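Local structure of dihydrofolate reductase, putative (Aspergillus flavus, 6DRS) at residues 46-51 with 78-83; 153-156 with 161-164; 188-193 with 236-241. The protein probably catalyses the NADPH-dependent reduction of dihydrofolate to tetrahydrofolate, and binds here NADP together with a small-molecule antifolate inhibitor. All coordinates share one frame; numbering follows the deposited sequence.

Interaction 1 of 3, residues 46-51 with 78-83; sequences RVTTRP and GKRINV. With SO4 (sulfate ion), chain D; SO4 (sulfate ion), chain E.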
loop_
_atom_site.group_PDB
_atom_site.type_symbol
_atom_site.label_atom_id
_atom_site.label_comp_id
_atom_site.label_asym_id
_atom_site.label_seq_id
_atom_site.Cartn_x
_atom_site.Cartn_y
_atom_site.Cartn_z
ATOM N N ARG A 46 -0.426 9.726 0.673
ATOM C CA ARG A 46 -1.495 10.476 1.377
ATOM C C ARG A 46 -2.500 9.504 1.982
ATOM O O ARG A 46 -2.865 9.648 3.127
ATOM C CB ARG A 46 -2.250 11.449 0.467
ATOM C CG ARG A 46 -1.385 12.578 -0.055
ATOM C CD ARG A 46 -2.333 13.566 -0.716
ATOM N NE ARG A 46 -3.121 12.929 -1.768
ATOM C CZ ARG A 46 -2.728 12.748 -3.025
ATOM N NH1 ARG A 46 -1.588 13.260 -3.460
ATOM N NH2 ARG A 46 -3.498 12.076 -3.855
ATOM N N VAL A 47 -2.940 8.525 1.201
ATOM C CA VAL A 47 -3.930 7.592 1.660
ATOM C C VAL A 47 -3.411 6.737 2.818
ATOM O O VAL A 47 -4.141 6.534 3.785
ATOM C CB VAL A 47 -4.487 6.772 0.489
ATOM C CG1 VAL A 47 -5.358 5.611 0.964
ATOM C CG2 VAL A 47 -5.249 7.721 -0.436
ATOM N N THR A 48 -2.185 6.233 2.743
ATOM C CA THR A 48 -1.737 5.277 3.790
ATOM C C THR A 48 -1.384 6.037 5.071
ATOM O O THR A 48 -1.377 5.452 6.149
ATOM C CB THR A 48 -0.527 4.454 3.332
ATOM O OG1 THR A 48 0.478 5.383 2.909
ATOM C CG2 THR A 48 -0.856 3.448 2.251
ATOM N N THR A 49 -1.085 7.318 4.958
ATOM C CA THR A 49 -0.692 8.153 6.109
ATOM C C THR A 49 -1.924 8.707 6.843
ATOM O O THR A 49 -1.953 8.727 8.082
ATOM C CB THR A 49 0.222 9.300 5.669
ATOM O OG1 THR A 49 1.269 8.686 4.908
ATOM C CG2 THR A 49 0.819 10.025 6.855
ATOM N N ARG A 50 -2.939 9.111 6.084
ATOM C CA ARG A 50 -4.098 9.862 6.580
ATOM C C ARG A 50 -4.831 9.108 7.705
ATOM O O ARG A 50 -5.512 8.099 7.441
ATOM C CB ARG A 50 -5.045 10.073 5.398
ATOM C CG ARG A 50 -6.235 10.954 5.721
ATOM C CD ARG A 50 -7.181 11.250 4.570
ATOM N NE ARG A 50 -6.514 12.179 3.661
ATOM C CZ ARG A 50 -6.188 11.913 2.394
ATOM N NH1 ARG A 50 -5.520 12.813 1.690
ATOM N NH2 ARG A 50 -6.531 10.767 1.828
ATOM N N PRO A 51 -4.779 9.624 8.957
ATOM C CA PRO A 51 -5.466 9.033 10.122
ATOM C C PRO A 51 -6.992 9.156 9.985
ATOM O O PRO A 51 -7.492 10.168 9.479
ATOM C CB PRO A 51 -5.035 9.898 11.315
ATOM C CG PRO A 51 -3.774 10.562 10.842
ATOM C CD PRO A 51 -4.090 10.854 9.393
ATOM N N GLY A 78 7.895 6.905 6.566
ATOM C CA GLY A 78 7.566 7.802 7.661
ATOM C C GLY A 78 6.068 8.004 7.861
ATOM O O GLY A 78 5.244 7.959 6.914
ATOM N N LYS A 79 5.729 8.220 9.138
ATOM C CA LYS A 79 4.419 8.695 9.548
ATOM C C LYS A 79 3.411 7.559 9.487
ATOM O O LYS A 79 2.198 7.819 9.542
ATOM C CB LYS A 79 3.937 9.889 8.720
ATOM C CG LYS A 79 4.701 11.169 9.000
ATOM C CD LYS A 79 4.330 12.308 8.118
ATOM C CE LYS A 79 5.308 13.449 8.314
ATOM N NZ LYS A 79 4.629 14.740 8.066
ATOM N N ARG A 80 3.910 6.335 9.406
ATOM C CA ARG A 80 3.045 5.181 9.517
ATOM C C ARG A 80 3.724 4.120 10.396
ATOM O O ARG A 80 4.914 4.190 10.664
ATOM C CB ARG A 80 2.762 4.615 8.124
ATOM C CG ARG A 80 1.697 5.369 7.340
ATOM C CD ARG A 80 2.025 5.370 5.863
ATOM N NE ARG A 80 3.217 6.161 5.551
ATOM C CZ ARG A 80 3.726 6.348 4.329
ATOM N NH1 ARG A 80 3.117 5.866 3.250
ATOM N NH2 ARG A 80 4.848 7.036 4.193
ATOM N N ILE A 81 2.972 3.146 10.836
ATOM C CA ILE A 81 3.546 1.964 11.475
ATOM C C ILE A 81 3.827 0.939 10.361
ATOM O O ILE A 81 2.913 0.549 9.628
ATOM C CB ILE A 81 2.527 1.408 12.495
ATOM C CG1 ILE A 81 2.257 2.418 13.615
ATOM C CG2 ILE A 81 2.967 0.050 13.030
ATOM C CD1 ILE A 81 0.902 2.272 14.269
ATOM N N ASN A 82 5.087 0.577 10.176
ATOM C CA ASN A 82 5.467 -0.356 9.161
ATOM C C ASN A 82 5.511 -1.738 9.800
ATOM O O ASN A 82 6.135 -1.920 10.853
ATOM C CB ASN A 82 6.820 0.008 8.563
ATOM C CG ASN A 82 6.807 1.314 7.801
ATOM O OD1 ASN A 82 7.036 1.312 6.597
ATOM N ND2 ASN A 82 6.600 2.438 8.482
ATOM N N VAL A 83 4.802 -2.694 9.215
ATOM C CA VAL A 83 4.771 -4.031 9.802
ATOM C C VAL A 83 5.308 -5.031 8.776
ATOM O O VAL A 83 4.646 -5.287 7.765
ATOM C CB VAL A 83 3.369 -4.427 10.301
ATOM C CG1 VAL A 83 3.411 -5.773 11.020
ATOM C CG2 VAL A 83 2.768 -3.354 11.197
HETATM S S SO4 D . -5.801 15.445 4.319
HETATM O O1 SO4 D . -7.271 15.426 4.127
HETATM O O2 SO4 D . -5.366 16.712 4.950
HETATM O O3 SO4 D . -5.131 15.367 2.997
HETATM O O4 SO4 D . -5.425 14.285 5.162
HETATM S S SO4 E . 8.677 10.969 5.878
HETATM O O1 SO4 E . 8.344 11.633 4.596
HETATM O O2 SO4 E . 7.480 10.980 6.750
HETATM O O3 SO4 E . 9.785 11.688 6.558
HETATM O O4 SO4 E . 9.087 9.573 5.591
HETATM O O HOH W 1 -0.629 7.266 9.718
#
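The Arg80 guanidinium has Thr49 OG1 over one face, 3.2 Å above its plane and offset toward the rim, while Thr48 OG1 and the carbonyl of Gly78 meet its edge. The Arg50 guanidinium has Arg46 O over one face and a sulfate, probably from the crystallisation liquor, at its edge, bonded by NE and NH1. Across the contact Arg80 NH1 bonds Thr48 OG1 at 2.7 Å, the hydroxyl tilted 22° from the guanidinium plane. Thr49 OG1 lies 3.3 Å from Arg80 NE at a poor angle; its bond goes back to Ala45 O. Gly78 O is gripped side-on by Arg80 NE (3.0 Å) and NH2 (2.9 Å), which should fix the group's rotation. Bends at chi2 and chi3 (146° and -68°) fold the chain back to that carbonyl. Arg80 NH1 also bonds the inhibitor weakly, so Thr48 and Gly78 probably help position a pocket residue as a second shell. Thr49 CG2 packs on Lys79 CB at 3.6 Å, and a water bridges the carbonyls of Thr49 and Lys79. The contact joins the end of helix 38-49 to the loop before strand 81-85, beside Met60 of strand 57-63 and, through Arg80 backbone bonds, Asp128 of strand 128-132.

Interaction 2 of 3, residues 153-156 with 161-164; sequences VFVI and IYAT. With NAP (NADP nicotinamide-adenine-dinucleotide phosphate), chain H.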
loop_
_atom_site.group_PDB
_atom_site.type_symbol
_atom_site.label_atom_id
_atom_site.label_comp_id
_atom_site.label_asym_id
_atom_site.label_seq_id
_atom_site.Cartn_x
_atom_site.Cartn_y
_atom_site.Cartn_z
ATOM N N VAL A 153 -5.740 0.117 8.951
ATOM C CA VAL A 153 -4.743 -0.909 8.579
ATOM C C VAL A 153 -4.845 -1.190 7.073
ATOM O O VAL A 153 -5.908 -1.530 6.533
ATOM C CB VAL A 153 -4.892 -2.188 9.419
ATOM C CG1 VAL A 153 -3.884 -3.257 9.004
ATOM C CG2 VAL A 153 -4.780 -1.880 10.907
ATOM N N PHE A 154 -3.710 -1.054 6.413
ATOM C CA PHE A 154 -3.578 -1.311 4.995
ATOM C C PHE A 154 -2.667 -2.517 4.795
ATOM O O PHE A 154 -1.637 -2.621 5.470
ATOM C CB PHE A 154 -2.891 -0.134 4.305
ATOM C CG PHE A 154 -3.778 1.070 4.213
ATOM C CD1 PHE A 154 -4.704 1.184 3.188
ATOM C CD2 PHE A 154 -3.750 2.048 5.205
ATOM C CE1 PHE A 154 -5.559 2.277 3.132
ATOM C CE2 PHE A 154 -4.591 3.153 5.134
ATOM C CZ PHE A 154 -5.494 3.265 4.098
ATOM N N VAL A 155 -3.043 -3.400 3.874
ATOM C CA VAL A 155 -2.105 -4.420 3.371
ATOM C C VAL A 155 -1.489 -3.896 2.070
ATOM O O VAL A 155 -2.220 -3.718 1.093
ATOM C CB VAL A 155 -2.830 -5.749 3.134
ATOM C CG1 VAL A 155 -1.939 -6.757 2.398
ATOM C CG2 VAL A 155 -3.337 -6.324 4.443
ATOM N N ILE A 156 -0.185 -3.596 2.091
ATOM C CA ILE A 156 0.450 -2.893 0.972
ATOM C C ILE A 156 1.233 -3.847 0.051
ATOM O O ILE A 156 1.952 -3.349 -0.841
ATOM C CB ILE A 156 1.308 -1.694 1.440
ATOM C CG1 ILE A 156 2.601 -2.124 2.154
ATOM C CG2 ILE A 156 0.441 -0.797 2.314
ATOM C CD1 ILE A 156 3.701 -1.091 2.117
ATOM N N ILE A 161 1.780 -11.726 0.504
ATOM C CA ILE A 161 0.998 -11.104 1.584
ATOM C C ILE A 161 -0.448 -10.858 1.118
ATOM O O ILE A 161 -1.380 -11.157 1.883
ATOM C CB ILE A 161 1.703 -9.833 2.116
ATOM C CG1 ILE A 161 2.665 -10.144 3.263
ATOM C CG2 ILE A 161 0.696 -8.784 2.555
ATOM C CD1 ILE A 161 3.449 -11.432 3.116
ATOM N N TYR A 162 -0.656 -10.347 -0.107
ATOM C CA TYR A 162 -2.032 -10.109 -0.606
ATOM C C TYR A 162 -2.806 -11.436 -0.635
ATOM O O TYR A 162 -3.989 -11.489 -0.249
ATOM C CB TYR A 162 -2.046 -9.579 -2.040
ATOM C CG TYR A 162 -1.616 -8.150 -2.248
ATOM C CD1 TYR A 162 -2.072 -7.118 -1.441
ATOM C CD2 TYR A 162 -0.751 -7.833 -3.276
ATOM C CE1 TYR A 162 -1.683 -5.807 -1.653
ATOM C CE2 TYR A 162 -0.337 -6.528 -3.497
ATOM C CZ TYR A 162 -0.822 -5.509 -2.698
ATOM O OH TYR A 162 -0.384 -4.243 -2.932
ATOM N N ALA A 163 -2.133 -12.480 -1.118
ATOM C CA ALA A 163 -2.729 -13.798 -1.194
ATOM C C ALA A 163 -3.175 -14.215 0.206
ATOM O O ALA A 163 -4.302 -14.691 0.369
ATOM C CB ALA A 163 -1.766 -14.781 -1.812
ATOM N N THR A 164 -2.321 -13.997 1.204
ATOM C CA THR A 164 -2.672 -14.327 2.597
ATOM C C THR A 164 -3.857 -13.476 3.081
ATOM O O THR A 164 -4.807 -14.019 3.672
ATOM C CB THR A 164 -1.495 -14.161 3.563
ATOM O OG1 THR A 164 -0.394 -14.881 3.015
ATOM C CG2 THR A 164 -1.804 -14.732 4.928
HETATM P PA NAP H . 6.093 -10.103 -0.771
HETATM O O1A NAP H . 6.274 -8.613 -0.685
HETATM O O2A NAP H . 4.831 -10.878 -0.658
HETATM O O5B NAP H . 7.165 -10.775 0.249
HETATM C C5B NAP H . 7.498 -12.177 0.260
HETATM C C4B NAP H . 8.224 -12.400 1.570
HETATM O O4B NAP H . 7.321 -12.160 2.651
HETATM C C3B NAP H . 8.701 -13.828 1.786
HETATM O O3B NAP H . 9.986 -14.031 1.176
HETATM C C2B NAP H . 8.761 -13.907 3.300
HETATM O O2B NAP H . 9.865 -13.143 3.781
HETATM C C1B NAP H . 7.567 -13.075 3.731
HETATM N N9A NAP H . 6.384 -13.904 3.881
HETATM C C8A NAP H . 5.533 -14.091 2.859
HETATM N N7A NAP H . 4.520 -14.892 3.253
HETATM C C5A NAP H . 4.716 -15.217 4.550
HETATM C C6A NAP H . 3.999 -16.038 5.552
HETATM N N6A NAP H . 2.855 -16.625 5.173
HETATM N N1A NAP H . 4.486 -16.164 6.805
HETATM C C2A NAP H . 5.631 -15.534 7.125
HETATM N N3A NAP H . 6.339 -14.766 6.252
HETATM C C4A NAP H . 5.956 -14.568 4.964
HETATM O O3 NAP H . 6.914 -10.527 -2.128
HETATM P PN NAP H . 6.356 -10.757 -3.642
HETATM O O1N NAP H . 5.048 -11.430 -3.652
HETATM O O2N NAP H . 7.561 -11.374 -4.317
HETATM O O5D NAP H . 6.200 -9.256 -4.170
HETATM C C5D NAP H . 7.301 -8.383 -4.209
HETATM C C4D NAP H . 7.148 -7.722 -5.561
HETATM O O4D NAP H . 5.836 -7.163 -5.635
HETATM C C3D NAP H . 8.126 -6.609 -5.856
HETATM O O3D NAP H . 8.411 -6.668 -7.279
HETATM C C2D NAP H . 7.327 -5.379 -5.519
HETATM O O2D NAP H . 7.804 -4.271 -6.239
HETATM C C1D NAP H . 5.928 -5.768 -5.941
HETATM N N1N NAP H . 4.886 -4.987 -5.241
HETATM C C2N NAP H . 4.060 -4.222 -5.993
HETATM C C3N NAP H . 3.054 -3.426 -5.406
HETATM C C7N NAP H . 2.130 -2.587 -6.287
HETATM O O7N NAP H . 1.176 -1.972 -5.799
HETATM N N7N NAP H . 2.389 -2.538 -7.607
HETATM C C4N NAP H . 2.952 -3.411 -4.001
HETATM C C5N NAP H . 3.828 -4.208 -3.260
HETATM C C6N NAP H . 4.803 -4.981 -3.894
HETATM P P2B NAP H . 11.270 -13.841 4.142
HETATM O O1X NAP H . 11.848 -14.325 2.819
HETATM O O2X NAP H . 12.102 -12.666 4.614
HETATM O O3X NAP H . 10.768 -14.916 5.057
#
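Three groups crowd round the carbonyl oxygen Ile156 O: Tyr162 OH stands 3.3 Å away, the nicotinamide C5N of NADP comes to 3.2 Å, and the inhibitor reaches it through a weak hydrogen bond. The Tyr162 hydroxyl is not bonded to Ile156 O; its hydrogen bond goes to Ile10 O on the neighbouring parallel strand 7-17. This is the strand-turn-helix unit of the dihydrofolate reductase fold, in which strand 150-157 passes through a tight turn into helix 159-167, bringing the start of the helix up to the cofactor pyrophosphate. Gly158 N in the turn bonds NADP, and Ile161 N adds a weak hydrogen bond to the phosphate oxygen O2A.

Between strand and helix the packing is apolar and close. Val155 carries its CG1 anti to the backbone N (chi1 171°), which directs that methyl at the helix, where it meets both Ile161 and Tyr162. Val155 CG1 lies 3.9 Å from Tyr162 CD1, the two side chains sliding past each other in opposite directions. Val155 O meets the same ring at its edge, near the plane, with Tyr162 CE1 3.5 Å away. Phe199 meets the Tyr162 ring with its plane turned by about 60°; the tyrosine ring thus packs against both strand 150-157 and Phe199 while lining the inhibitor and cofactor sites. Ile161 faces two ways from its CB: Ile161 CD1 touches C8A of the NADP adenine at 3.4 Å, while Ile161 CG2 presses on Val155 CG1 at 3.3 Å, tighter than normal van der Waals contact.

Interaction 3 of 3, residues 188-193 with 236-241; sequences GEKAVF and EVRIQM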
loop_
_atom_site.group_PDB
_atom_site.type_symbol
_atom_site.label_atom_id
_atom_site.label_comp_id
_atom_site.label_asym_id
_atom_site.label_seq_id
_atom_site.Cartn_x
_atom_site.Cartn_y
_atom_site.Cartn_z
ATOM N N GLY A 188 -2.337 3.572 -32.091
ATOM C CA GLY A 188 -3.611 3.064 -31.587
ATOM C C GLY A 188 -3.517 1.605 -31.155
ATOM O O GLY A 188 -4.472 0.846 -31.289
ATOM N N GLU A 189 -2.350 1.205 -30.649
ATOM C CA GLU A 189 -2.171 -0.081 -29.967
ATOM C C GLU A 189 -1.480 0.192 -28.623
ATOM O O GLU A 189 -0.573 1.017 -28.559
ATOM C CB GLU A 189 -1.275 -0.997 -30.803
ATOM C CG GLU A 189 -1.934 -1.549 -32.051
ATOM C CD GLU A 189 -3.311 -2.138 -31.833
ATOM O OE1 GLU A 189 -3.486 -2.957 -30.909
ATOM O OE2 GLU A 189 -4.205 -1.770 -32.593
ATOM N N LYS A 190 -1.891 -0.496 -27.566
ATOM C CA LYS A 190 -1.253 -0.305 -26.268
ATOM C C LYS A 190 -0.271 -1.449 -25.994
ATOM O O LYS A 190 -0.672 -2.620 -25.967
ATOM C CB LYS A 190 -2.310 -0.299 -25.162
ATOM C CG LYS A 190 -3.272 0.885 -25.156
ATOM C CD LYS A 190 -4.478 0.612 -24.264
ATOM C CE LYS A 190 -4.788 1.742 -23.307
ATOM N NZ LYS A 190 -5.278 2.936 -24.033
ATOM N N ALA A 191 0.998 -1.098 -25.764
ATOM C CA ALA A 191 2.035 -2.053 -25.303
ATOM C C ALA A 191 1.729 -2.520 -23.868
ATOM O O ALA A 191 0.930 -1.896 -23.140
ATOM C CB ALA A 191 3.410 -1.422 -25.404
ATOM N N VAL A 192 2.381 -3.604 -23.452
ATOM C CA VAL A 192 2.145 -4.197 -22.159
ATOM C C VAL A 192 3.447 -4.182 -21.337
ATOM O O VAL A 192 4.519 -4.315 -21.917
ATOM C CB VAL A 192 1.572 -5.605 -22.367
ATOM C CG1 VAL A 192 1.830 -6.522 -21.194
ATOM C CG2 VAL A 192 0.084 -5.497 -22.635
ATOM N N PHE A 193 3.361 -3.953 -20.013
ATOM C CA PHE A 193 4.563 -3.996 -19.147
ATOM C C PHE A 193 4.922 -5.451 -18.833
ATOM O O PHE A 193 4.057 -6.277 -18.557
ATOM C CB PHE A 193 4.356 -3.254 -17.818
ATOM C CG PHE A 193 4.437 -1.751 -17.903
ATOM C CD1 PHE A 193 5.649 -1.114 -18.105
ATOM C CD2 PHE A 193 3.291 -0.966 -17.776
ATOM C CE1 PHE A 193 5.720 0.272 -18.177
ATOM C CE2 PHE A 193 3.362 0.416 -17.866
ATOM C CZ PHE A 193 4.575 1.037 -18.070
ATOM N N GLU A 236 3.776 8.723 -20.085
ATOM C CA GLU A 236 3.504 7.621 -21.020
ATOM C C GLU A 236 2.478 6.631 -20.456
ATOM O O GLU A 236 2.091 5.682 -21.172
ATOM C CB GLU A 236 4.793 6.891 -21.395
ATOM C CG GLU A 236 5.547 7.579 -22.517
ATOM C CD GLU A 236 6.899 8.110 -22.073
ATOM O OE1 GLU A 236 7.460 7.552 -21.097
ATOM O OE2 GLU A 236 7.391 9.076 -22.700
ATOM N N VAL A 237 2.029 6.826 -19.213
ATOM C CA VAL A 237 0.950 6.006 -18.717
ATOM C C VAL A 237 -0.317 6.856 -18.552
ATOM O O VAL A 237 -0.253 8.064 -18.505
ATOM C CB VAL A 237 1.332 5.272 -17.421
ATOM C CG1 VAL A 237 2.373 4.195 -17.688
ATOM C CG2 VAL A 237 1.773 6.223 -16.310
ATOM N N ARG A 238 -1.460 6.191 -18.508
ATOM C CA ARG A 238 -2.669 6.766 -17.904
ATOM C C ARG A 238 -3.041 5.910 -16.675
ATOM O O ARG A 238 -2.800 4.688 -16.664
ATOM C CB ARG A 238 -3.788 6.989 -18.937
ATOM C CG ARG A 238 -4.278 5.728 -19.646
ATOM C CD ARG A 238 -5.491 5.774 -20.594
ATOM N NE ARG A 238 -6.145 4.461 -20.722
ATOM C CZ ARG A 238 -7.411 4.210 -21.107
ATOM N NH1 ARG A 238 -8.191 5.158 -21.605
ATOM N NH2 ARG A 238 -7.905 2.989 -20.983
ATOM N N ILE A 239 -3.612 6.541 -15.637
ATOM C CA ILE A 239 -3.965 5.852 -14.367
ATOM C C ILE A 239 -5.388 6.250 -13.935
ATOM O O ILE A 239 -5.860 7.353 -14.249
ATOM C CB ILE A 239 -2.923 6.160 -13.258
ATOM C CG1 ILE A 239 -2.950 7.641 -12.842
ATOM C CG2 ILE A 239 -1.531 5.676 -13.666
ATOM C CD1 ILE A 239 -2.282 7.950 -11.511
ATOM N N GLN A 240 -6.047 5.355 -13.210
ATOM C CA GLN A 240 -7.322 5.613 -12.561
ATOM C C GLN A 240 -7.367 4.779 -11.270
ATOM O O GLN A 240 -6.703 3.715 -11.178
ATOM C CB GLN A 240 -8.515 5.302 -13.472
ATOM C CG GLN A 240 -8.640 3.826 -13.795
ATOM C CD GLN A 240 -9.957 3.340 -14.350
ATOM O OE1 GLN A 240 -10.208 2.142 -14.385
ATOM N NE2 GLN A 240 -10.804 4.243 -14.806
ATOM N N MET A 241 -8.170 5.244 -10.297
ATOM C CA MET A 241 -8.286 4.596 -8.987
ATOM C C MET A 241 -9.700 4.039 -8.836
ATOM O O MET A 241 -10.677 4.721 -9.123
ATOM C CB MET A 241 -7.961 5.590 -7.864
ATOM C CG MET A 241 -6.447 5.852 -7.702
ATOM S SD MET A 241 -5.688 6.913 -8.957
ATOM C CE MET A 241 -4.141 7.369 -8.175
#
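Lys190 lays its ammonium over one face of the Arg238 guanidinium, the NZ standing 3.7 Å above the plane and offset toward the rim. The two side chains cross at about a right angle. Arg238 runs extended from CG to NE, whereas Lys190 bends at chi3 and chi4 (132° and 69°), curling its end back above NE, CZ and NH2. The closest pair is Lys190 NZ and Arg238 NE, 3.7 Å apart, with Lys190 CE 4.0 Å from that same NE. Lys190 also touches a crystal neighbour, so its exact pose may owe something to the lattice.

The second pairing is apolar and again set at about a right angle. Phe193 points its ring edge at Val237, whose CG1 lies near the ring plane, 3.9 Å from Phe193 CZ and equally far from CE2. Lys183 makes a cation-pi contact with the same phenyl ring. The Lys190-Arg238 and Phe193-Val237 contacts join the loop between strands 174-183 and 197-198 to the start of strand 237-246, the antiparallel partner of strand 174-183, through side-chain ends alone, Lys190 CA and Val237 CA, the nearest pair, staying 10.1 Å apart.

No hydrogen bond joins 188-193 to 236-241. Like charges this close would be expected to repel; the salt bridge of Arg238 NH2 to Glu182, which the Lys190 side chain also touches, and the cation-pi contact of Arg238 with Trp231 probably offset part of that cost.

Overall arrangement
Along the chain the three contacts follow one another without overlap, each closing before the next opens, and all reach the same mixed sheet. Interactions 1 and 2 have centres about 14 Å apart and touch directly: Phe154 CZ of strand 150-157 packs on Val47 O in helix 38-49, at 3.6 Å. Both contribute to the inhibitor pocket, interaction 1 through Arg80 and interaction 2 through Ile156 and Tyr162, and interaction 2 also borders NADP. Interaction 3 is peripheral, its centre about 28 Å from that of interaction 1, on the opposite side of the chain's centre, and about 25 Å from that of interaction 2. It shares the sheet through strand 237-246 but holds none of the inhibitor-pocket residues.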